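PDB 3T33: LanC-like protein GCR2 from Arabidopsis thaliana, which binds zinc as a member of the LanC-like protein family and may play a role in abscisic acid signalling. Local coordinates for residues A[334-339]-A[360-365]. Sequence-based numbering, arbitrary orientation.
Sequences HGISGN and KAFASF. With ZN (zinc ion), chain B.
Ile336 splits its two branches between two phenylalanines of the segment 360-365, and it does so as the first residue of helix 336-350, two residues after the zinc ligand His334. A chi1 of -57° keeps CG1 beside the backbone N and turns CG2 anti to it, and this methyl meets Phe362 CD2 obliquely at 3.6 Å. The longer branch, extended about chi2, puts CD1 3.6 Å from Phe365 CE1, again obliquely. A beta-branched isoleucine suits this place because its arms diverge, while phenylalanines one helical turn apart offer a ring to each. Asn339 adds only its CB, near the plane of the Phe362 ring at its edge, 4.1 Å from CE2. No hydrogen bond links the segments, so shape and apolar burial carry the contact.

Gly335 occupies the N-cap in an extended corner (phi -160°, psi -167°) that glycine probably enters more easily than other residues; its O accepts from Asn339 N at 3.1 Å. His334 ND1 binds zinc at 1.9 Å, as do Cys288 and Cys333. Buried Ser364 OG donates to Lys360 O at 2.6 Å; Ser364 N reaches that oxygen from the opposite face of the carbonyl plane.

Helices 336-350 and 353-375, roughly antiparallel across a very short link, form a helical hairpin, consistent with the all-helical LanC-like fold; Phe343 meets Phe362 edge-to-face, helix 36-42 packs on Ala361 and Ser364, and helix 392-402 touches Ser337 and Ala363.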
loop_
_atom_site.group_PDB
_atom_site.type_symbol
_atom_site.label_atom_id
_atom_site.label_comp_id
_atom_site.label_asym_id
_atom_site.label_seq_id
_atom_site.Cartn_x
_atom_site.Cartn_y
_atom_site.Cartn_z
ATOM N N HIS A 334 -6.315 -5.593 4.014
ATOM C CA HIS A 334 -6.049 -6.837 4.726
ATOM C C HIS A 334 -6.396 -8.049 3.868
ATOM O O HIS A 334 -7.409 -8.712 4.094
ATOM C CB HIS A 334 -6.833 -6.881 6.040
ATOM C CG HIS A 334 -8.134 -6.144 5.990
ATOM N ND1 HIS A 334 -8.254 -4.819 6.353
ATOM C CD2 HIS A 334 -9.374 -6.545 5.621
ATOM C CE1 HIS A 334 -9.510 -4.437 6.210
ATOM N NE2 HIS A 334 -10.211 -5.465 5.767
ATOM N N GLY A 335 -5.551 -8.332 2.882
ATOM C CA GLY A 335 -5.769 -9.457 1.993
ATOM C C GLY A 335 -4.504 -9.885 1.275
ATOM O O GLY A 335 -3.402 -9.473 1.638
ATOM N N ILE A 336 -4.663 -10.719 0.252
ATOM C CA ILE A 336 -3.533 -11.208 -0.520
ATOM C C ILE A 336 -2.956 -10.154 -1.469
ATOM O O ILE A 336 -1.759 -9.918 -1.450
ATOM C CB ILE A 336 -3.880 -12.515 -1.255
ATOM C CG1 ILE A 336 -4.345 -13.544 -0.210
ATOM C CG2 ILE A 336 -2.655 -13.026 -2.048
ATOM C CD1 ILE A 336 -4.946 -14.864 -0.775
ATOM N N SER A 337 -3.763 -9.431 -2.243
ATOM C CA SER A 337 -3.169 -8.412 -3.130
ATOM C C SER A 337 -2.223 -7.499 -2.309
ATOM O O SER A 337 -1.143 -7.115 -2.776
ATOM C CB SER A 337 -4.230 -7.592 -3.883
ATOM O OG SER A 337 -5.213 -8.398 -4.546
ATOM N N GLY A 338 -2.614 -7.173 -1.070
ATOM C CA GLY A 338 -1.845 -6.211 -0.270
ATOM C C GLY A 338 -0.612 -6.876 0.298
ATOM O O GLY A 338 0.477 -6.288 0.259
ATOM N N ASN A 339 -0.765 -8.103 0.816
ATOM C CA ASN A 339 0.421 -8.837 1.309
ATOM C C ASN A 339 1.493 -9.182 0.218
ATOM O O ASN A 339 2.687 -9.238 0.511
ATOM C CB ASN A 339 -0.000 -10.036 2.126
ATOM C CG ASN A 339 -0.798 -9.628 3.368
ATOM O OD1 ASN A 339 -1.294 -10.455 4.075
ATOM N ND2 ASN A 339 -0.961 -8.367 3.581
ATOM N N LYS A 360 5.255 -13.555 -6.906
ATOM C CA LYS A 360 4.674 -14.304 -8.024
ATOM C C LYS A 360 3.724 -15.410 -7.538
ATOM O O LYS A 360 2.644 -15.622 -8.094
ATOM C CB LYS A 360 5.819 -14.817 -8.930
ATOM C CG LYS A 360 5.537 -15.876 -9.911
ATOM C CD LYS A 360 6.835 -16.179 -10.723
ATOM C CE LYS A 360 6.536 -17.043 -11.970
ATOM N NZ LYS A 360 7.780 -17.677 -12.457
ATOM N N ALA A 361 4.102 -16.099 -6.472
ATOM C CA ALA A 361 3.236 -17.157 -5.935
ATOM C C ALA A 361 1.934 -16.556 -5.392
ATOM O O ALA A 361 0.863 -17.108 -5.600
ATOM C CB ALA A 361 3.951 -17.940 -4.836
ATOM N N PHE A 362 2.009 -15.416 -4.704
ATOM C CA PHE A 362 0.741 -14.887 -4.146
ATOM C C PHE A 362 -0.131 -14.399 -5.299
ATOM O O PHE A 362 -1.302 -14.626 -5.313
ATOM C CB PHE A 362 1.003 -13.769 -3.151
ATOM C CG PHE A 362 1.155 -14.223 -1.726
ATOM C CD1 PHE A 362 1.744 -15.440 -1.415
ATOM C CD2 PHE A 362 0.703 -13.391 -0.669
ATOM C CE1 PHE A 362 1.892 -15.853 -0.082
ATOM C CE2 PHE A 362 0.853 -13.772 0.654
ATOM C CZ PHE A 362 1.470 -15.023 0.961
ATOM N N ALA A 363 0.461 -13.759 -6.287
ATOM C CA ALA A 363 -0.292 -13.323 -7.437
ATOM C C ALA A 363 -0.886 -14.488 -8.237
ATOM O O ALA A 363 -2.036 -14.401 -8.712
ATOM C CB ALA A 363 0.553 -12.460 -8.332
ATOM N N SER A 364 -0.094 -15.553 -8.417
ATOM C CA SER A 364 -0.625 -16.765 -9.065
ATOM C C SER A 364 -1.735 -17.372 -8.308
ATOM O O SER A 364 -2.740 -17.762 -8.923
ATOM C CB SER A 364 0.468 -17.791 -9.274
ATOM O OG SER A 364 1.521 -17.149 -9.945
ATOM N N PHE A 365 -1.611 -17.433 -6.974
ATOM C CA PHE A 365 -2.715 -17.939 -6.152
ATOM C C PHE A 365 -4.003 -17.186 -6.444
ATOM O O PHE A 365 -5.045 -17.792 -6.781
ATOM C CB PHE A 365 -2.393 -17.834 -4.664
ATOM C CG PHE A 365 -3.527 -18.342 -3.761
ATOM C CD1 PHE A 365 -4.515 -17.476 -3.289
ATOM C CD2 PHE A 365 -3.588 -19.688 -3.389
ATOM C CE1 PHE A 365 -5.591 -17.969 -2.478
ATOM C CE2 PHE A 365 -4.637 -20.172 -2.580
ATOM C CZ PHE A 365 -5.630 -19.316 -2.130
HETATM ZN ZN ZN B . -7.414 -3.187 6.763
#